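PDB 1YCO: branched-chain phosphotransacylase from Enterococcus faecalis, which probably transfers branched-chain acyl groups between coenzyme A and phosphate. Local coordinates for residues H92-K97 against G245-V250; L100-M105 against G241-T246; H147-A152 against Q181-F186. One frame throughout, in Å; residues are numbered along the deposited sequence.

Interaction 1: residues H92-K97 against G245-V250; sequences HQLKNK and GTKVPV
L94 and K97 of the loop that follows helix 80-87 meet G245, T246 and K247 where the chain crosses from strand 238-244 to strand 250-252, joining two loops through a single beta bridge between K95 and T246. Backbone bonds do most of the work. N96 N donates to G245 O over 2.9 Å, a nearly straight bond (163° at the hydrogen). K247 N gives its hydrogen to L94 O at 3.0 Å and is less well aligned.

Side-chain carbons pack around these bonds. K247 holds CG between its own backbone N and carbonyl carbon (chi1 50°), which lays CG against L94 O and within 3.7 Å of L94 CD2; the two side chains cross at about a right angle. L94 itself is buried, its other neighbours being V62 and V65 of helix 54-66 and M87 of helix 80-87. CB and CG of K97 rest on the backbone of G245, with CG 3.4 Å from G245 O, while the amine runs off to a salt bridge with E139. G245 owes its lack of a side chain to its own backbone: at phi 114° a CB would be jammed against the carbonyl O of V244.

Among the polar side chains, T246 OG1 bonds V248 O within its own loop. K95 NZ, at the end of an extended chain, reaches forward to K97 O at 2.9 Å. Across the contact, the K247 chain bends at chi3, and NZ ends in a weak hydrogen bond to Q93 O, 3.4 Å away.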
# COMPACT_ATOMS: atom_id res chain seq x y z
N HIS A 92 -28.07 -11.98 19.81
CA HIS A 92 -26.98 -12.95 19.65
C HIS A 92 -25.82 -12.77 20.62
O HIS A 92 -25.22 -13.76 21.06
CB HIS A 92 -26.45 -12.90 18.22
CG HIS A 92 -27.47 -13.28 17.20
ND1 HIS A 92 -28.17 -14.47 17.23
CD2 HIS A 92 -27.89 -12.63 16.08
CE1 HIS A 92 -28.97 -14.54 16.19
NE2 HIS A 92 -28.82 -13.44 15.47
N GLN A 93 -25.48 -11.53 20.94
CA GLN A 93 -24.39 -11.23 21.86
C GLN A 93 -23.02 -11.78 21.44
O GLN A 93 -22.23 -12.18 22.30
CB GLN A 93 -24.74 -11.76 23.25
CG GLN A 93 -26.18 -11.54 23.65
CD GLN A 93 -26.46 -11.96 25.08
OE1 GLN A 93 -26.22 -11.20 26.02
NE2 GLN A 93 -26.95 -13.18 25.25
N LEU A 94 -22.73 -11.80 20.14
CA LEU A 94 -21.45 -12.32 19.66
C LEU A 94 -20.25 -11.43 19.98
O LEU A 94 -19.21 -11.91 20.45
CB LEU A 94 -21.50 -12.57 18.16
CG LEU A 94 -22.24 -13.84 17.73
CD1 LEU A 94 -22.16 -13.96 16.21
CD2 LEU A 94 -21.62 -15.06 18.39
N LYS A 95 -20.40 -10.15 19.69
CA LYS A 95 -19.35 -9.17 19.94
C LYS A 95 -18.96 -9.25 21.42
O LYS A 95 -19.82 -9.31 22.29
CB LYS A 95 -19.86 -7.77 19.58
CG LYS A 95 -18.83 -6.67 19.55
CD LYS A 95 -19.45 -5.40 18.93
CE LYS A 95 -18.50 -4.22 18.95
NZ LYS A 95 -18.13 -3.84 20.33
N ASN A 96 -17.66 -9.29 21.69
CA ASN A 96 -17.17 -9.40 23.06
C ASN A 96 -15.87 -8.63 23.26
O ASN A 96 -15.08 -8.95 24.15
CB ASN A 96 -16.94 -10.86 23.44
CG ASN A 96 -15.62 -11.40 22.93
OD1 ASN A 96 -15.40 -11.49 21.73
ND2 ASN A 96 -14.72 -11.72 23.86
N LYS A 97 -15.64 -7.63 22.42
CA LYS A 97 -14.45 -6.78 22.50
C LYS A 97 -14.93 -5.37 22.22
O LYS A 97 -15.86 -5.18 21.44
CB LYS A 97 -13.40 -7.19 21.46
CG LYS A 97 -12.74 -8.52 21.74
CD LYS A 97 -12.03 -8.47 23.06
CE LYS A 97 -11.34 -9.76 23.36
NZ LYS A 97 -10.62 -9.63 24.67
N GLY A 245 -12.87 -9.72 17.39
CA GLY A 245 -13.67 -8.91 18.29
C GLY A 245 -14.89 -9.70 18.76
O GLY A 245 -15.43 -9.47 19.85
N THR A 246 -15.33 -10.63 17.92
CA THR A 246 -16.48 -11.47 18.24
C THR A 246 -15.95 -12.70 18.96
O THR A 246 -14.75 -12.92 18.99
CB THR A 246 -17.22 -11.91 16.96
OG1 THR A 246 -16.29 -12.46 16.02
CG2 THR A 246 -17.91 -10.71 16.32
N LYS A 247 -16.84 -13.49 19.55
CA LYS A 247 -16.37 -14.68 20.26
C LYS A 247 -16.06 -15.80 19.28
O LYS A 247 -15.61 -16.88 19.67
CB LYS A 247 -17.41 -15.12 21.30
CG LYS A 247 -18.82 -15.25 20.78
CD LYS A 247 -19.79 -15.55 21.92
CE LYS A 247 -19.73 -14.49 23.02
NZ LYS A 247 -20.75 -14.74 24.06
N VAL A 248 -16.29 -15.54 18.00
CA VAL A 248 -16.01 -16.51 16.95
C VAL A 248 -15.37 -15.81 15.72
O VAL A 248 -15.87 -14.80 15.24
CB VAL A 248 -17.32 -17.25 16.54
CG1 VAL A 248 -17.14 -17.94 15.22
CG2 VAL A 248 -17.71 -18.26 17.62
N PRO A 249 -14.23 -16.34 15.23
CA PRO A 249 -13.56 -15.77 14.07
C PRO A 249 -14.55 -15.68 12.91
O PRO A 249 -15.31 -16.63 12.68
CB PRO A 249 -12.46 -16.78 13.78
CG PRO A 249 -12.07 -17.23 15.13
CD PRO A 249 -13.42 -17.42 15.82
N VAL A 250 -14.55 -14.57 12.19
CA VAL A 250 -15.48 -14.46 11.07
C VAL A 250 -14.68 -14.34 9.78
O VAL A 250 -13.87 -13.44 9.63
CB VAL A 250 -16.43 -13.24 11.22
CG1 VAL A 250 -17.50 -13.28 10.13
CG2 VAL A 250 -17.07 -13.26 12.59

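Interaction 2: residues L100-M105 against G241-T246; sequences LSHVAM and GTIVGT
The imidazole of H102 has T242 O over one face, 3.8 Å from the ring plane and offset toward the rim, while G241 CA and I243 CG1 approach the ring obliquely. CG stands anti to the backbone N (chi1 -179°), beside the carbonyl carbon. The turn of the ring about chi2 (-74°) then brings its far end to G241: CE1 is 3.7 Å from G241 CA, where a side chain would collide with it. A water makes weak bonds to H102 NE2 and G241 O, and A120 and M121 also touch the histidine.

On the same face of the sheet as H102 is I243, whose CG2 approaches the carbonyl of S101. S101, V103, T242 and V244 point to the other face. There V103 CG2 meets V244 CG2 at 3.7 Å. S101 OG, set between its own N and carbonyl carbon, lies very near V244 CG2, and its polar partner is N136. T242 OG1 turns instead to Q272 of helix 259-274. Beyond the strand ends, L100 CD2 packs 3.5 Å from T246 CG2, the side chains crossing obliquely, and G245 keeps this corner clear by having no CB.

The backbones are joined by reciprocal bonds. V103 N donates to T242 O at 3.0 Å, almost straight at 176°, and T242 N answers to V103 O. S101 and V244 repeat the exchange, with V244 N 2.9 Å from S101 O. S101-V244 and V103-T242 are thus hydrogen-bonded pairs alternating with the non-hydrogen-bonded pairs H102-I243 and A104-G241, the alternation of a regular antiparallel strand pair, here joining the outermost strand 238-244 to strand 101-107 of the six-stranded mixed sheet.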
# COMPACT_ATOMS: atom_id res chain seq x y z
N LEU A 100 -14.76 -4.11 16.76
CA LEU A 100 -14.44 -5.16 15.81
C LEU A 100 -13.34 -4.62 14.89
O LEU A 100 -13.28 -3.43 14.60
CB LEU A 100 -15.66 -5.53 14.96
CG LEU A 100 -16.88 -6.17 15.65
CD1 LEU A 100 -18.00 -6.37 14.63
CD2 LEU A 100 -16.49 -7.50 16.28
N SER A 101 -12.46 -5.51 14.44
CA SER A 101 -11.40 -5.12 13.55
C SER A 101 -11.13 -6.28 12.60
O SER A 101 -11.68 -7.37 12.76
CB SER A 101 -10.12 -4.79 14.34
OG SER A 101 -9.58 -5.93 15.02
N HIS A 102 -10.29 -6.05 11.60
CA HIS A 102 -9.96 -7.12 10.70
C HIS A 102 -8.47 -7.32 10.85
O HIS A 102 -7.70 -6.36 10.97
CB HIS A 102 -10.32 -6.77 9.26
CG HIS A 102 -10.01 -7.86 8.28
ND1 HIS A 102 -8.72 -8.17 7.89
CD2 HIS A 102 -10.82 -8.73 7.63
CE1 HIS A 102 -8.75 -9.18 7.04
NE2 HIS A 102 -10.01 -9.54 6.87
N VAL A 103 -8.08 -8.58 10.89
CA VAL A 103 -6.69 -8.95 11.03
C VAL A 103 -6.36 -10.01 9.99
O VAL A 103 -7.11 -10.97 9.79
CB VAL A 103 -6.41 -9.55 12.43
CG1 VAL A 103 -5.00 -10.15 12.48
CG2 VAL A 103 -6.55 -8.46 13.49
N ALA A 104 -5.22 -9.84 9.33
CA ALA A 104 -4.77 -10.76 8.31
C ALA A 104 -3.42 -11.35 8.68
O ALA A 104 -2.60 -10.71 9.35
CB ALA A 104 -4.66 -10.05 6.96
N MET A 105 -3.20 -12.59 8.25
CA MET A 105 -1.92 -13.25 8.48
C MET A 105 -1.24 -13.30 7.12
O MET A 105 -1.82 -13.76 6.14
CB MET A 105 -2.09 -14.66 9.04
CG MET A 105 -0.75 -15.41 9.13
SD MET A 105 -0.49 -16.37 10.63
CE MET A 105 -0.85 -18.04 10.04
N GLY A 241 -7.46 -13.81 6.17
CA GLY A 241 -8.02 -12.80 7.05
C GLY A 241 -9.28 -13.19 7.77
O GLY A 241 -10.07 -14.01 7.31
N THR A 242 -9.48 -12.59 8.94
CA THR A 242 -10.66 -12.87 9.73
C THR A 242 -11.02 -11.60 10.48
O THR A 242 -10.15 -10.78 10.79
CB THR A 242 -10.41 -13.98 10.78
OG1 THR A 242 -9.43 -13.52 11.72
CG2 THR A 242 -9.92 -15.25 10.12
N ILE A 243 -12.30 -11.45 10.76
CA ILE A 243 -12.76 -10.31 11.54
C ILE A 243 -12.65 -10.80 12.98
O ILE A 243 -13.07 -11.91 13.30
CB ILE A 243 -14.22 -9.95 11.22
CG1 ILE A 243 -14.31 -9.39 9.80
CG2 ILE A 243 -14.73 -8.95 12.23
CD1 ILE A 243 -15.73 -9.13 9.32
N VAL A 244 -12.06 -9.98 13.84
CA VAL A 244 -11.91 -10.32 15.24
C VAL A 244 -12.74 -9.37 16.11
O VAL A 244 -13.24 -8.36 15.63
CB VAL A 244 -10.41 -10.29 15.69
CG1 VAL A 244 -9.66 -11.42 15.03
CG2 VAL A 244 -9.78 -8.95 15.33
N GLY A 245 -12.87 -9.72 17.39
CA GLY A 245 -13.67 -8.91 18.29
C GLY A 245 -14.89 -9.70 18.76
O GLY A 245 -15.43 -9.47 19.85
N THR A 246 -15.33 -10.63 17.92
CA THR A 246 -16.48 -11.47 18.24
C THR A 246 -15.95 -12.70 18.96
O THR A 246 -14.75 -12.92 18.99
CB THR A 246 -17.22 -11.91 16.96
OG1 THR A 246 -16.29 -12.46 16.02
CG2 THR A 246 -17.91 -10.71 16.32
O HOH W 1 -12.25 -12.05 6.35

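Interaction 3: residues H147-A152 against Q181-F186; sequences HHPKIA and QEATVF
I151 N meets T184 O at 2.7 Å, a nearly straight bond (174°), and I151 O in turn receives F186 N at 2.8 Å. Strands 150-154 and 184-189 are parallel neighbours in a beta-alpha-beta unit, with helix 165-177 on the connection between them. T184 N donates to P149 O as well, and this bond starts the pairing just ahead of the first bridge, K150 with T184. V185 CA adds a CA-H...O contact to I151 O, which therefore takes both an amide and a CA-H from the same strand.

I151 and V185 share one face of the sheet and lie side by side, pointing the same way. I151 CG1 is anti to the carbonyl carbon, and with the chain extended beyond it (chi2 176°) CD1 reaches V185 CG2 at 4.0 Å and A183 CB at 4.1 Å. A183 CB also touches P149 CG. V134 and K138 of helix 127-143 pack on I151, and F177 of helix 165-177 packs on V185. K150, T184 and F186 point to the other face, where the amine of K150 forms a salt bridge with D212.

Where the two strands begin, the exposed ring of H148 bends over the incoming chain. CG is anti to the backbone N, and A183 CA lies over one ring face in a CH-pi contact, 3.7 Å from the centroid. Q181 O approaches at the edge, near the ring plane, beside CE1. T184 OG1 also stands at the edge, and it shares a bent hydrogen bond (134°) with H148 NE2 at 2.9 Å, in which either atom could be the donor.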
# COMPACT_ATOMS: atom_id res chain seq x y z
N HIS A 147 4.20 -14.55 22.69
CA HIS A 147 4.04 -13.89 23.98
C HIS A 147 4.31 -12.38 23.99
O HIS A 147 3.52 -11.61 24.53
CB HIS A 147 4.95 -14.56 25.01
CG HIS A 147 4.65 -16.02 25.23
ND1 HIS A 147 3.62 -16.45 26.04
CD2 HIS A 147 5.25 -17.13 24.75
CE1 HIS A 147 3.60 -17.77 26.05
NE2 HIS A 147 4.58 -18.21 25.27
N HIS A 148 5.43 -11.96 23.39
CA HIS A 148 5.80 -10.55 23.34
C HIS A 148 5.95 -10.04 21.90
O HIS A 148 7.05 -9.75 21.45
CB HIS A 148 7.12 -10.32 24.09
CG HIS A 148 7.35 -8.89 24.48
ND1 HIS A 148 6.67 -8.28 25.51
CD2 HIS A 148 8.13 -7.93 23.92
CE1 HIS A 148 7.03 -7.01 25.58
NE2 HIS A 148 7.92 -6.77 24.63
N PRO A 149 4.83 -9.91 21.17
CA PRO A 149 4.83 -9.44 19.78
C PRO A 149 5.27 -8.00 19.54
O PRO A 149 4.93 -7.09 20.30
CB PRO A 149 3.39 -9.67 19.35
CG PRO A 149 2.64 -9.44 20.62
CD PRO A 149 3.46 -10.22 21.62
N LYS A 150 6.01 -7.79 18.45
CA LYS A 150 6.44 -6.46 18.09
C LYS A 150 5.35 -5.87 17.19
O LYS A 150 4.95 -6.46 16.18
CB LYS A 150 7.79 -6.50 17.37
CG LYS A 150 8.90 -7.04 18.27
CD LYS A 150 10.28 -6.88 17.69
CE LYS A 150 11.32 -7.57 18.59
NZ LYS A 150 12.73 -7.13 18.32
N ILE A 151 4.86 -4.70 17.60
CA ILE A 151 3.79 -4.01 16.90
C ILE A 151 4.27 -2.66 16.39
O ILE A 151 4.50 -1.71 17.15
CB ILE A 151 2.58 -3.82 17.83
CG1 ILE A 151 2.22 -5.20 18.43
CG2 ILE A 151 1.41 -3.23 17.07
CD1 ILE A 151 1.10 -5.18 19.45
N ALA A 152 4.41 -2.60 15.08
CA ALA A 152 4.85 -1.42 14.39
C ALA A 152 3.69 -0.59 13.87
O ALA A 152 2.80 -1.09 13.16
CB ALA A 152 5.77 -1.82 13.23
N GLN A 181 3.96 -4.14 29.52
CA GLN A 181 5.12 -4.95 29.12
C GLN A 181 4.70 -6.21 28.36
O GLN A 181 5.51 -7.12 28.14
CB GLN A 181 5.94 -5.35 30.36
CG GLN A 181 6.73 -4.21 31.00
CD GLN A 181 8.02 -3.86 30.25
OE1 GLN A 181 8.94 -4.68 30.14
NE2 GLN A 181 8.08 -2.63 29.72
N GLU A 182 3.44 -6.27 27.95
CA GLU A 182 2.93 -7.42 27.21
C GLU A 182 3.44 -7.44 25.77
O GLU A 182 3.57 -8.51 25.17
CB GLU A 182 1.40 -7.42 27.22
CG GLU A 182 0.81 -7.74 28.58
CD GLU A 182 -0.70 -7.79 28.55
OE1 GLU A 182 -1.32 -6.71 28.41
OE2 GLU A 182 -1.26 -8.91 28.65
N ALA A 183 3.74 -6.27 25.21
CA ALA A 183 4.24 -6.20 23.84
C ALA A 183 5.01 -4.92 23.59
O ALA A 183 4.94 -3.97 24.36
CB ALA A 183 3.09 -6.32 22.84
N THR A 184 5.76 -4.91 22.50
CA THR A 184 6.52 -3.73 22.13
C THR A 184 5.78 -3.02 20.99
O THR A 184 5.73 -3.53 19.87
CB THR A 184 7.95 -4.08 21.67
OG1 THR A 184 8.64 -4.74 22.73
CG2 THR A 184 8.71 -2.83 21.28
N VAL A 185 5.20 -1.87 21.28
CA VAL A 185 4.47 -1.08 20.29
C VAL A 185 5.27 0.19 19.99
O VAL A 185 5.56 0.97 20.89
CB VAL A 185 3.07 -0.67 20.82
CG1 VAL A 185 2.26 -0.01 19.72
CG2 VAL A 185 2.32 -1.89 21.36
N PHE A 186 5.62 0.39 18.71
CA PHE A 186 6.38 1.58 18.30
C PHE A 186 6.08 2.14 16.91
O PHE A 186 5.88 1.39 15.95
CB PHE A 186 7.89 1.32 18.37
CG PHE A 186 8.72 2.53 18.03
CD1 PHE A 186 8.87 3.56 18.96
CD2 PHE A 186 9.30 2.68 16.79
CE1 PHE A 186 9.57 4.72 18.66
CE2 PHE A 186 10.01 3.83 16.47
CZ PHE A 186 10.14 4.86 17.42

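How the interactions relate
Interactions 1 and 2 are neighbours, with centres about 10 Å apart, and share G245 and T246: strand 238-244 pairs with strand 101-107 and then runs into the loop that meets 92-97. They also touch directly, V250 O lying 2.8 Å from I243 N in a probable hydrogen bond. Because strand 250-252 belongs to the parallel five-stranded sheet, this turn carries the chain from one sheet to the other. Interaction 3 is about 18 Å from interaction 2 between centres, and lies at the opposite border of the same mixed sheet. Both its segments come in sequence between the halves of the other two, so the long-range pairings of 1 and 2 enclose its local beta-alpha-beta unit.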